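Local coordinates for conserved domain protein (Porphyromonas gingivalis, PDB 3PNN) that is probably a cytoplasmic glycosyltransferase that forms glycosidic linkages, built on an alpha/beta/alpha Rossmann-like fold, at residues A[8-12]-A[105-109]; A[51-57]-A[77-83]; A[190-195]-A[206-210]. One frame throughout, in Å; residues are numbered along the deposited sequence.

Contact 1: A[8-12]-A[105-109]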
ATOM      1  N   LEU A   8      -7.029   4.679  -8.492  1.00 23.79           N
ATOM      2  CA  LEU A   8      -6.213   4.610  -7.275  1.00 23.65           C
ATOM      3  C   LEU A   8      -7.014   3.930  -6.150  1.00 23.47           C
ATOM      4  O   LEU A   8      -8.056   4.424  -5.735  1.00 25.67           O
ATOM      5  CB  LEU A   8      -5.759   6.011  -6.831  1.00 21.55           C
ATOM      6  CG  LEU A   8      -4.900   6.016  -5.555  1.00 25.41           C
ATOM      7  CD1 LEU A   8      -3.558   5.340  -5.822  1.00 31.66           C
ATOM      8  CD2 LEU A   8      -4.668   7.438  -5.089  1.00 24.10           C
ATOM      9  N   PHE A   9      -6.512   2.804  -5.659  1.00 20.88           N
ATOM     10  CA  PHE A   9      -7.214   2.004  -4.657  1.00 22.69           C
ATOM     11  C   PHE A   9      -6.426   2.216  -3.378  1.00 23.59           C
ATOM     12  O   PHE A   9      -5.259   1.822  -3.287  1.00 24.46           O
ATOM     13  CB  PHE A   9      -7.199   0.529  -5.090  1.00 21.07           C
ATOM     14  CG  PHE A   9      -8.065  -0.394  -4.253  1.00 26.23           C
ATOM     15  CD1 PHE A   9      -8.868   0.085  -3.232  1.00 29.51           C
ATOM     16  CD2 PHE A   9      -8.081  -1.764  -4.521  1.00 31.78           C
ATOM     17  CE1 PHE A   9      -9.674  -0.779  -2.477  1.00 29.27           C
ATOM     18  CE2 PHE A   9      -8.882  -2.623  -3.773  1.00 27.49           C
ATOM     19  CZ  PHE A   9      -9.678  -2.120  -2.744  1.00 23.75           C
ATOM     20  N   VAL A  10      -7.049   2.876  -2.407  1.00 22.01           N
ATOM     21  CA  VAL A  10      -6.370   3.220  -1.166  1.00 25.93           C
ATOM     22  C   VAL A  10      -6.752   2.271  -0.027  1.00 22.31           C
ATOM     23  O   VAL A  10      -7.942   2.108   0.308  1.00 25.99           O
ATOM     24  CB  VAL A  10      -6.671   4.686  -0.746  1.00 26.55           C
ATOM     25  CG1 VAL A  10      -5.978   5.011   0.576  1.00 26.32           C
ATOM     26  CG2 VAL A  10      -6.243   5.673  -1.851  1.00 24.16           C
ATOM     27  N   LEU A  11      -5.745   1.635   0.574  1.00 21.76           N
ATOM     28  CA  LEU A  11      -5.978   0.737   1.710  1.00 25.62           C
ATOM     29  C   LEU A  11      -6.220   1.530   2.997  1.00 29.86           C
ATOM     30  O   LEU A  11      -5.280   1.883   3.709  1.00 26.62           O
ATOM     31  CB  LEU A  11      -4.790  -0.212   1.897  1.00 27.03           C
ATOM     32  CG  LEU A  11      -4.475  -1.093   0.690  1.00 32.39           C
ATOM     33  CD1 LEU A  11      -3.287  -1.992   1.012  1.00 36.94           C
ATOM     34  CD2 LEU A  11      -5.699  -1.931   0.308  1.00 32.84           C
ATOM     35  N   ALA A  12      -7.487   1.792   3.297  1.00 24.93           N
ATOM     36  CA  ALA A  12      -7.846   2.666   4.410  1.00 27.73           C
ATOM     37  C   ALA A  12      -8.591   1.937   5.531  1.00 29.40           C
ATOM     38  O   ALA A  12      -9.183   2.557   6.417  1.00 29.34           O
ATOM     39  CB  ALA A  12      -8.665   3.851   3.894  1.00 25.45           C
ATOM     40  N   HIS A 105      -6.917  -9.375   1.645  1.00 28.98           N
ATOM     41  CA  HIS A 105      -8.372  -9.515   1.798  1.00 30.42           C
ATOM     42  C   HIS A 105      -9.050  -8.147   1.600  1.00 32.47           C
ATOM     43  O   HIS A 105     -10.088  -8.041   0.953  1.00 30.42           O
ATOM     44  CB  HIS A 105      -8.752 -10.122   3.152  1.00 33.76           C
ATOM     45  CG  HIS A 105     -10.227 -10.133   3.425  1.00 31.52           C
ATOM     46  ND1 HIS A 105     -10.831  -9.256   4.303  1.00 35.15           N
ATOM     47  CD2 HIS A 105     -11.219 -10.919   2.941  1.00 31.57           C
ATOM     48  CE1 HIS A 105     -12.129  -9.501   4.347  1.00 33.70           C
ATOM     49  NE2 HIS A 105     -12.391 -10.507   3.532  1.00 31.62           N
ATOM     50  N   ALA A 106      -8.446  -7.102   2.153  1.00 29.13           N
ATOM     51  CA  ALA A 106      -8.887  -5.734   1.885  1.00 28.40           C
ATOM     52  C   ALA A 106      -8.903  -5.418   0.383  1.00 29.06           C
ATOM     53  O   ALA A 106      -9.852  -4.811  -0.116  1.00 26.67           O
ATOM     54  CB  ALA A 106      -8.015  -4.740   2.638  1.00 23.75           C
ATOM     55  N   VAL A 107      -7.865  -5.829  -0.344  1.00 24.03           N
ATOM     56  CA  VAL A 107      -7.833  -5.629  -1.788  1.00 22.95           C
ATOM     57  C   VAL A 107      -9.009  -6.325  -2.491  1.00 28.50           C
ATOM     58  O   VAL A 107      -9.638  -5.755  -3.393  1.00 27.55           O
ATOM     59  CB  VAL A 107      -6.492  -6.124  -2.415  1.00 28.96           C
ATOM     60  CG1 VAL A 107      -6.584  -6.130  -3.935  1.00 27.68           C
ATOM     61  CG2 VAL A 107      -5.329  -5.234  -1.966  1.00 31.31           C
ATOM     62  N   LEU A 108      -9.298  -7.558  -2.091  1.00 27.75           N
ATOM     63  CA  LEU A 108     -10.416  -8.303  -2.673  1.00 26.61           C
ATOM     64  C   LEU A 108     -11.744  -7.539  -2.586  1.00 30.73           C
ATOM     65  O   LEU A 108     -12.646  -7.767  -3.385  1.00 29.10           O
ATOM     66  CB  LEU A 108     -10.568  -9.675  -2.008  1.00 26.51           C
ATOM     67  CG  LEU A 108      -9.623 -10.761  -2.530  1.00 30.78           C
ATOM     68  CD1 LEU A 108      -9.702 -11.991  -1.659  1.00 37.06           C
ATOM     69  CD2 LEU A 108      -9.969 -11.101  -3.987  1.00 32.49           C
HETATM   70  N   MSE A 109     -11.873  -6.637  -1.622  1.00 27.62           N
HETATM   71  CA  MSE A 109     -13.125  -5.882  -1.468  1.00 24.56           C
HETATM   72  C   MSE A 109     -13.407  -4.955  -2.670  1.00 31.10           C
HETATM   73  O   MSE A 109     -14.559  -4.554  -2.901  1.00 28.21           O
HETATM   74  CB  MSE A 109     -13.118  -5.063  -0.169  1.00 26.61           C
HETATM   75  CG  MSE A 109     -12.955  -5.915   1.108  1.00 27.80           C
HETATM   76 SE   MSE A 109     -14.339  -7.247   1.423  0.70 33.25          SE
HETATM   77  CE  MSE A 109     -13.424  -8.760   0.567  1.00 28.96           C
TER

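Contact 2: A[51-57]-A[77-83]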
ATOM      1  N   LEU A  51     -10.873   7.424  -7.390  1.00 24.06           N
ATOM      2  CA  LEU A  51     -10.391   6.855  -6.147  1.00 23.02           C
ATOM      3  C   LEU A  51     -11.362   5.812  -5.619  1.00 26.88           C
ATOM      4  O   LEU A  51     -12.584   6.000  -5.642  1.00 26.69           O
ATOM      5  CB  LEU A  51     -10.263   7.934  -5.074  1.00 25.13           C
ATOM      6  CG  LEU A  51      -9.595   9.258  -5.425  1.00 30.62           C
ATOM      7  CD1 LEU A  51      -9.592  10.142  -4.155  1.00 30.57           C
ATOM      8  CD2 LEU A  51      -8.183   9.024  -5.944  1.00 28.58           C
ATOM      9  N   VAL A  52     -10.812   4.716  -5.121  1.00 22.53           N
ATOM     10  CA  VAL A  52     -11.592   3.763  -4.347  1.00 22.56           C
ATOM     11  C   VAL A  52     -10.911   3.587  -2.986  1.00 22.96           C
ATOM     12  O   VAL A  52      -9.694   3.355  -2.924  1.00 26.78           O
ATOM     13  CB  VAL A  52     -11.696   2.394  -5.070  1.00 24.45           C
ATOM     14  CG1 VAL A  52     -12.393   1.356  -4.175  1.00 23.20           C
ATOM     15  CG2 VAL A  52     -12.434   2.554  -6.401  1.00 25.95           C
ATOM     16  N   PHE A  53     -11.685   3.722  -1.905  1.00 20.92           N
ATOM     17  CA  PHE A  53     -11.176   3.483  -0.557  1.00 23.85           C
ATOM     18  C   PHE A  53     -11.800   2.219  -0.012  1.00 28.03           C
ATOM     19  O   PHE A  53     -13.023   2.080  -0.034  1.00 25.36           O
ATOM     20  CB  PHE A  53     -11.552   4.636   0.392  1.00 23.68           C
ATOM     21  CG  PHE A  53     -10.958   5.966  -0.011  1.00 26.45           C
ATOM     22  CD1 PHE A  53      -9.688   6.329   0.431  1.00 23.26           C
ATOM     23  CD2 PHE A  53     -11.663   6.832  -0.837  1.00 26.38           C
ATOM     24  CE1 PHE A  53      -9.127   7.560   0.063  1.00 27.68           C
ATOM     25  CE2 PHE A  53     -11.111   8.068  -1.222  1.00 26.96           C
ATOM     26  CZ  PHE A  53      -9.844   8.427  -0.769  1.00 28.57           C
ATOM     27  N   VAL A  54     -10.979   1.301   0.490  1.00 24.02           N
ATOM     28  CA  VAL A  54     -11.548   0.232   1.312  1.00 23.48           C
ATOM     29  C   VAL A  54     -11.486   0.676   2.778  1.00 27.80           C
ATOM     30  O   VAL A  54     -10.419   1.020   3.285  1.00 26.66           O
ATOM     31  CB  VAL A  54     -10.849  -1.131   1.107  1.00 25.07           C
ATOM     32  CG1 VAL A  54      -9.341  -1.017   1.316  1.00 25.27           C
ATOM     33  CG2 VAL A  54     -11.481  -2.195   2.021  1.00 24.15           C
ATOM     34  N   ILE A  55     -12.643   0.700   3.430  1.00 24.65           N
ATOM     35  CA  ILE A  55     -12.742   1.074   4.836  1.00 28.77           C
ATOM     36  C   ILE A  55     -13.574   0.008   5.552  1.00 29.94           C
ATOM     37  O   ILE A  55     -13.807  -1.068   4.996  1.00 32.20           O
ATOM     38  CB  ILE A  55     -13.405   2.462   5.013  1.00 24.01           C
ATOM     39  CG1 ILE A  55     -14.840   2.461   4.475  1.00 28.02           C
ATOM     40  CG2 ILE A  55     -12.578   3.569   4.331  1.00 23.99           C
ATOM     41  CD1 ILE A  55     -15.668   3.661   5.007  1.00 34.28           C
ATOM     42  N   ARG A  56     -14.013   0.289   6.781  1.00 28.24           N
ATOM     43  CA  ARG A  56     -14.961  -0.598   7.453  1.00 28.69           C
ATOM     44  C   ARG A  56     -16.202   0.184   7.864  1.00 31.21           C
ATOM     45  O   ARG A  56     -16.141   1.395   8.031  1.00 29.72           O
ATOM     46  CB  ARG A  56     -14.302  -1.299   8.648  1.00 34.52           C
ATOM     47  CG  ARG A  56     -12.981  -1.951   8.253  1.00 34.96           C
ATOM     48  CD  ARG A  56     -12.373  -2.856   9.334  1.00 40.33           C
ATOM     49  NE  ARG A  56     -11.084  -3.360   8.856  1.00 38.55           N
ATOM     50  CZ  ARG A  56      -9.948  -3.329   9.553  1.00 44.33           C
ATOM     51  NH1 ARG A  56      -9.935  -2.864  10.805  1.00 42.45           N
ATOM     52  NH2 ARG A  56      -8.828  -3.790   9.004  1.00 38.96           N
ATOM     53  N   HIS A  57     -17.331  -0.505   8.011  1.00 32.92           N
ATOM     54  CA  HIS A  57     -18.575   0.172   8.356  1.00 33.85           C
ATOM     55  C   HIS A  57     -18.480   0.892   9.702  1.00 40.63           C
ATOM     56  O   HIS A  57     -19.126   1.916   9.901  1.00 40.04           O
ATOM     57  CB  HIS A  57     -19.744  -0.818   8.389  1.00 37.39           C
ATOM     58  CG  HIS A  57     -20.175  -1.286   7.034  1.00 41.94           C
ATOM     59  ND1 HIS A  57     -20.803  -0.459   6.127  1.00 45.64           N
ATOM     60  CD2 HIS A  57     -20.076  -2.496   6.436  1.00 38.46           C
ATOM     61  CE1 HIS A  57     -21.065  -1.139   5.024  1.00 41.94           C
ATOM     62  NE2 HIS A  57     -20.635  -2.378   5.186  1.00 42.21           N
ATOM     63  N   VAL A  77     -15.094   9.354  -6.327  1.00 27.79           N
ATOM     64  CA  VAL A  77     -14.683   8.554  -5.169  1.00 26.06           C
ATOM     65  C   VAL A  77     -15.710   7.478  -4.879  1.00 30.65           C
ATOM     66  O   VAL A  77     -16.891   7.687  -5.068  1.00 28.11           O
ATOM     67  CB  VAL A  77     -14.499   9.403  -3.901  1.00 27.91           C
ATOM     68  CG1 VAL A  77     -13.438  10.478  -4.119  1.00 26.12           C
ATOM     69  CG2 VAL A  77     -15.815  10.041  -3.474  1.00 35.62           C
ATOM     70  N   GLU A  78     -15.250   6.320  -4.416  1.00 29.71           N
ATOM     71  CA  GLU A  78     -16.157   5.233  -4.062  1.00 29.60           C
ATOM     72  C   GLU A  78     -15.622   4.522  -2.823  1.00 25.59           C
ATOM     73  O   GLU A  78     -14.399   4.382  -2.662  1.00 28.89           O
ATOM     74  CB  GLU A  78     -16.309   4.239  -5.226  1.00 31.86           C
ATOM     75  CG  GLU A  78     -17.025   2.951  -4.808  1.00 40.48           C
ATOM     76  CD  GLU A  78     -17.647   2.168  -5.961  1.00 43.76           C
ATOM     77  OE1 GLU A  78     -17.291   2.405  -7.138  1.00 40.21           O
ATOM     78  OE2 GLU A  78     -18.504   1.302  -5.676  1.00 41.25           O
ATOM     79  N   LEU A  79     -16.537   4.085  -1.957  1.00 23.62           N
ATOM     80  CA  LEU A  79     -16.184   3.279  -0.785  1.00 23.54           C
ATOM     81  C   LEU A  79     -16.527   1.802  -0.985  1.00 28.20           C
ATOM     82  O   LEU A  79     -17.592   1.466  -1.503  1.00 28.58           O
ATOM     83  CB  LEU A  79     -16.924   3.774   0.459  1.00 25.76           C
ATOM     84  CG  LEU A  79     -16.691   5.226   0.853  1.00 30.22           C
ATOM     85  CD1 LEU A  79     -17.509   5.568   2.111  1.00 36.69           C
ATOM     86  CD2 LEU A  79     -15.211   5.479   1.075  1.00 29.53           C
ATOM     87  N   VAL A  80     -15.602   0.928  -0.593  1.00 25.58           N
ATOM     88  CA  VAL A  80     -15.890  -0.494  -0.431  1.00 26.02           C
ATOM     89  C   VAL A  80     -15.548  -0.882   0.998  1.00 27.79           C
ATOM     90  O   VAL A  80     -14.848  -0.146   1.692  1.00 27.06           O
ATOM     91  CB  VAL A  80     -15.158  -1.402  -1.458  1.00 28.72           C
ATOM     92  CG1 VAL A  80     -15.567  -1.018  -2.877  1.00 27.33           C
ATOM     93  CG2 VAL A  80     -13.617  -1.346  -1.294  1.00 23.83           C
ATOM     94  N   PHE A  81     -16.068  -2.019   1.454  1.00 25.20           N
ATOM     95  CA  PHE A  81     -16.018  -2.329   2.884  1.00 28.67           C
ATOM     96  C   PHE A  81     -15.383  -3.677   3.195  1.00 35.01           C
ATOM     97  O   PHE A  81     -15.801  -4.708   2.669  1.00 31.32           O
ATOM     98  CB  PHE A  81     -17.437  -2.276   3.473  1.00 29.75           C
ATOM     99  CG  PHE A  81     -18.069  -0.926   3.345  1.00 31.32           C
ATOM    100  CD1 PHE A  81     -17.894   0.029   4.332  1.00 30.39           C
ATOM    101  CD2 PHE A  81     -18.794  -0.596   2.207  1.00 36.70           C
ATOM    102  CE1 PHE A  81     -18.451   1.300   4.200  1.00 28.62           C
ATOM    103  CE2 PHE A  81     -19.356   0.660   2.066  1.00 33.36           C
ATOM    104  CZ  PHE A  81     -19.182   1.610   3.067  1.00 35.88           C
ATOM    105  N   GLN A  82     -14.388  -3.669   4.075  1.00 31.22           N
ATOM    106  CA  GLN A  82     -13.766  -4.919   4.513  1.00 32.45           C
ATOM    107  C   GLN A  82     -14.424  -5.395   5.788  1.00 33.22           C
ATOM    108  O   GLN A  82     -14.298  -4.748   6.827  1.00 37.44           O
ATOM    109  CB  GLN A  82     -12.265  -4.730   4.764  1.00 34.27           C
ATOM    110  CG  GLN A  82     -11.567  -6.021   5.239  1.00 32.45           C
ATOM    111  CD  GLN A  82     -10.147  -5.797   5.761  1.00 36.89           C
ATOM    112  OE1 GLN A  82      -9.851  -4.770   6.378  1.00 35.25           O
ATOM    113  NE2 GLN A  82      -9.270  -6.776   5.537  1.00 34.36           N
ATOM    114  N   GLU A  83     -15.135  -6.519   5.712  1.00 32.92           N
ATOM    115  CA  GLU A  83     -15.745  -7.120   6.893  1.00 37.62           C
ATOM    116  C   GLU A  83     -15.276  -8.567   7.069  1.00 36.26           C
ATOM    117  O   GLU A  83     -14.907  -9.241   6.103  1.00 33.09           O
ATOM    118  CB  GLU A  83     -17.274  -7.042   6.826  1.00 44.41           C
ATOM    119  CG  GLU A  83     -17.841  -5.629   6.588  1.00 48.95           C
ATOM    120  CD  GLU A  83     -17.451  -4.603   7.666  1.00 54.91           C
ATOM    121  OE1 GLU A  83     -17.263  -4.988   8.845  1.00 53.95           O
ATOM    122  OE2 GLU A  83     -17.341  -3.397   7.331  1.00 42.01           O
TER

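Contact 3: A[190-195]-A[206-210]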
ATOM      1  N   ARG A 190      19.972   0.165  10.561  1.00 42.71           N
ATOM      2  CA  ARG A 190      21.365   0.431  10.262  1.00 44.96           C
ATOM      3  C   ARG A 190      22.093   0.500  11.587  1.00 58.61           C
ATOM      4  O   ARG A 190      21.959   1.474  12.333  1.00 51.91           O
ATOM      5  CB  ARG A 190      21.557   1.734   9.484  1.00 47.74           C
ATOM      6  CG  ARG A 190      22.994   1.926   9.007  1.00 44.72           C
ATOM      7  CD  ARG A 190      23.221   3.265   8.329  1.00 46.63           C
ATOM      8  NE  ARG A 190      22.517   3.382   7.054  1.00 46.33           N
ATOM      9  CZ  ARG A 190      21.410   4.100   6.871  1.00 49.23           C
ATOM     10  NH1 ARG A 190      20.842   4.148   5.674  1.00 45.90           N
ATOM     11  NH2 ARG A 190      20.872   4.776   7.883  1.00 48.87           N
ATOM     12  N   THR A 191      22.837  -0.557  11.886  1.00 60.55           N
ATOM     13  CA  THR A 191      23.610  -0.631  13.114  1.00 73.30           C
ATOM     14  C   THR A 191      25.071  -0.375  12.773  1.00 77.11           C
ATOM     15  O   THR A 191      25.730  -1.205  12.147  1.00 72.44           O
ATOM     16  CB  THR A 191      23.422  -1.992  13.807  1.00 80.18           C
ATOM     17  OG1 THR A 191      23.471  -3.040  12.828  1.00 86.18           O
ATOM     18  CG2 THR A 191      22.070  -2.041  14.499  1.00 76.26           C
ATOM     19  N   ASP A 192      25.550   0.799  13.168  1.00 85.51           N
ATOM     20  CA  ASP A 192      26.894   1.265  12.839  1.00 93.38           C
ATOM     21  C   ASP A 192      27.359   0.903  11.422  1.00 82.52           C
ATOM     22  O   ASP A 192      28.188   0.009  11.232  1.00 79.97           O
ATOM     23  CB  ASP A 192      27.909   0.780  13.877  1.00110.65           C
ATOM     24  CG  ASP A 192      29.154   1.648  13.922  1.00120.39           C
ATOM     25  OD1 ASP A 192      29.366   2.439  12.977  1.00121.75           O
ATOM     26  OD2 ASP A 192      29.917   1.541  14.906  1.00124.57           O
ATOM     27  N   GLY A 193      26.817   1.606  10.432  1.00 75.00           N
ATOM     28  CA  GLY A 193      27.317   1.520   9.072  1.00 67.69           C
ATOM     29  C   GLY A 193      26.682   0.481   8.166  1.00 59.72           C
ATOM     30  O   GLY A 193      26.676   0.653   6.950  1.00 62.44           O
ATOM     31  N   THR A 194      26.154  -0.595   8.740  1.00 59.15           N
ATOM     32  CA  THR A 194      25.603  -1.678   7.930  1.00 58.58           C
ATOM     33  C   THR A 194      24.144  -1.991   8.256  1.00 54.87           C
ATOM     34  O   THR A 194      23.749  -2.104   9.421  1.00 51.84           O
ATOM     35  CB  THR A 194      26.430  -2.970   8.064  1.00 60.43           C
ATOM     36  OG1 THR A 194      26.184  -3.559   9.344  1.00 67.80           O
ATOM     37  CG2 THR A 194      27.914  -2.672   7.922  1.00 60.05           C
ATOM     38  N   ILE A 195      23.348  -2.136   7.207  1.00 39.29           N
ATOM     39  CA  ILE A 195      21.935  -2.437   7.347  1.00 45.27           C
ATOM     40  C   ILE A 195      21.764  -3.948   7.498  1.00 51.71           C
ATOM     41  O   ILE A 195      22.208  -4.713   6.644  1.00 48.43           O
ATOM     42  CB  ILE A 195      21.156  -1.950   6.108  1.00 43.82           C
ATOM     43  CG1 ILE A 195      21.400  -0.452   5.873  1.00 39.86           C
ATOM     44  CG2 ILE A 195      19.674  -2.256   6.251  1.00 46.55           C
ATOM     45  CD1 ILE A 195      20.762   0.090   4.585  1.00 35.04           C
ATOM     46  N   THR A 206      22.682  -8.957   5.773  1.00 62.45           N
ATOM     47  CA  THR A 206      22.900  -7.543   5.495  1.00 57.04           C
ATOM     48  C   THR A 206      22.266  -7.131   4.170  1.00 54.05           C
ATOM     49  O   THR A 206      21.955  -7.965   3.323  1.00 51.83           O
ATOM     50  CB  THR A 206      24.389  -7.166   5.495  1.00 58.20           C
ATOM     51  OG1 THR A 206      25.066  -7.879   4.453  1.00 58.45           O
ATOM     52  CG2 THR A 206      25.016  -7.508   6.834  1.00 62.57           C
ATOM     53  N   LEU A 207      22.075  -5.827   4.013  1.00 44.75           N
ATOM     54  CA  LEU A 207      21.435  -5.271   2.838  1.00 38.82           C
ATOM     55  C   LEU A 207      22.249  -4.070   2.389  1.00 41.91           C
ATOM     56  O   LEU A 207      22.673  -3.266   3.216  1.00 41.19           O
ATOM     57  CB  LEU A 207      20.020  -4.807   3.202  1.00 39.20           C
ATOM     58  CG  LEU A 207      18.758  -5.588   2.820  1.00 49.54           C
ATOM     59  CD1 LEU A 207      18.982  -7.070   2.662  1.00 56.13           C
ATOM     60  CD2 LEU A 207      17.640  -5.305   3.827  1.00 46.57           C
ATOM     61  N   ALA A 208      22.460  -3.936   1.081  1.00 38.91           N
ATOM     62  CA  ALA A 208      23.084  -2.737   0.531  1.00 36.23           C
ATOM     63  C   ALA A 208      22.181  -1.524   0.739  1.00 39.97           C
ATOM     64  O   ALA A 208      20.961  -1.667   0.852  1.00 39.59           O
ATOM     65  CB  ALA A 208      23.366  -2.928  -0.953  1.00 38.25           C
ATOM     66  N   GLU A 209      22.770  -0.330   0.775  1.00 35.80           N
ATOM     67  CA  GLU A 209      21.974   0.890   0.916  1.00 39.38           C
ATOM     68  C   GLU A 209      20.910   1.027  -0.181  1.00 35.76           C
ATOM     69  O   GLU A 209      19.816   1.561   0.061  1.00 32.63           O
ATOM     70  CB  GLU A 209      22.876   2.127   0.912  1.00 44.70           C
ATOM     71  CG  GLU A 209      23.777   2.246   2.139  1.00 47.54           C
ATOM     72  CD  GLU A 209      23.022   2.666   3.392  1.00 46.97           C
ATOM     73  OE1 GLU A 209      21.961   3.325   3.276  1.00 45.96           O
ATOM     74  OE2 GLU A 209      23.501   2.344   4.501  1.00 43.15           O
ATOM     75  N   ASP A 210      21.243   0.566  -1.386  1.00 30.93           N
ATOM     76  CA  ASP A 210      20.339   0.705  -2.533  1.00 34.66           C
ATOM     77  C   ASP A 210      19.485  -0.536  -2.814  1.00 36.22           C
ATOM     78  O   ASP A 210      18.834  -0.620  -3.853  1.00 33.53           O
ATOM     79  CB  ASP A 210      21.122   1.083  -3.798  1.00 39.24           C
ATOM     80  CG  ASP A 210      22.118   0.010  -4.214  1.00 55.21           C
ATOM     81  OD1 ASP A 210      22.291  -0.981  -3.466  1.00 55.93           O
ATOM     82  OD2 ASP A 210      22.726   0.157  -5.297  1.00 55.10           O
TER
HETATM   83  O   HOH W   1      25.285   0.179   4.641  1.00 46.69           O
HETATM   84  O   HOH W   2      24.515  -2.361   4.683  1.00 50.18           O

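Contact 1: A[8-12]-A[105-109]
Leu8 opens the segment 8-12 with its side chain out of reach of 105-109, and in a strand this alternation leaves the next residue, Phe9, aimed at the helix. Its flat, extended ring spans the gap between sheet and helix: CE2 lies 3.2 Å from Val107 O, which approaches the ring edge near its plane, and 4.2 Å from Val107 CG1. Aromatic C-H groups carry slight positive charge, so a ring edge suits the carbonyl of Val107. Separately, Phe9 CZ lies 3.8 Å from Ala106 O. Val10 again turns its side chain out of reach. Leu11 starts sideways, but its branched end bends back, setting CD2 4.0 Å from Val107 CG2 and 4.3 Å from Ala106 CB. The small methyl of Ala106 lets the helix come close, with CA atoms of Leu11 and Ala106 7.1 Å apart, while beta-branched Val107 fills the space beside both Phe9 and Leu11. This is sheet-to-helix packing in the Rossmann-like core: strand 7-11 runs parallel between strands 50-55 and 118-122, with Phe9 also touching Val52 and Val54, while Val107 and Leu108 meet helix 223-239 through Phe225 and Phe232.

Contact 2: A[51-57]-A[77-83]
His57 lays its imidazole over the ring of Phe81 in an offset stack, centroids 3.9 Å apart and planes only 6° from parallel, joining the residues just after strand 50-55 to the last residue of strand 77-81. Those strands belong to a beta-alpha-beta unit whose crossover helix is 60-71, and they run parallel in the Rossmann-like sheet; the axes of 51-55 and 77-81 approach to 4.6 Å at an angle of 28°. Residues of 51-55 pair in step with those of 77-81. Phe53 shows the parallel pattern well: its N donates to Glu78 O (2.9 Å) and its O accepts from Val80 N (2.9 Å), so one residue bonds to two that flank its partner, Leu79. Beta-branched and aromatic residues suit such extended backbone. Val52, Val54 and Val80 share one face, where Val54 CB meets Val80 CG2 at 3.7 Å; Ile55, Leu79 and Phe81 gather on the other, which helix 60-71 covers together with helix 35-46, with Phe63 edge-to-face on Phe53. Beyond the strands polar side chains take over. Glu83 OE2 accepts from His57 N at 3.0 Å, a carboxylate meeting a backbone NH beyond the end of the strand pairing, and the amide oxygen of Gln82 receives two bonds from one guanidinium: Arg56 NE to Gln82 OE1 is 3.1 Å, and Arg56 NH2 to the same OE1 is 3.0 Å.

Contact 3: A[190-195]-A[206-210]
Thr206 enters along the strand edge, its CA 3.1 Å from Ile195 O in a CA-H...O contact; a threonine suits this exposed, extended position. Leu207 follows, and its N donates to the same Ile195 O at 2.9 Å, while its CB packs 4.0 Å from Ile195 CG2. On the other side of the same pair water 2 bridges, accepting from Ile195 N (2.8 Å) and donating to Leu207 O (2.5 Å). The pairing belongs to the beta hairpin of strands 194-198 and 204-207, and strand 194-198 is itself joined to strand 179-191 by a type I' turn from Thr191 to Thr194. Gly193 sits in that tight turn with positive phi, where a CB would press on the carbonyl of Asp192. Ala208 points its CB away from 190-195, but its carbonyl O lies 4.1 Å from Ile195 CD1. The end of the Glu209 side chain comes nearer, and its carboxylate forms a two-pronged salt bridge with Arg190, NH1 to OE1 at 2.8 Å and NE to OE2 at 2.9 Å, two flat charged groups matching in shape. Water 1 donates both to Glu209 OE2 (2.8 Å) and to Gly193 O (2.7 Å), tying the acid to the turn.

Contacts 1 and 2 are neighbours in one core, their centres 7 Å apart. Strands 7-11 and 50-55 lie side by side, with probable hydrogen bonds from Val10 N to Val52 O (2.7 Å) and between Leu8 O and Val52 N (2.8 Å); on the helix side His105 CE1 packs 3.3 Å from Glu83 O, and Gln82 NE2 is hydrogen-bonded to His105 ND1. Arg56 of contact 2 also holds a glycerol, probably from the crystallisation liquor, with its side chain about 3 Å away; such a molecule can mark a pocket. Contact 3 stands apart at the surface: its centre is about 32 Å from that of contact 1 and about 38 Å from that of contact 2, although all three reach the same mixed sheet.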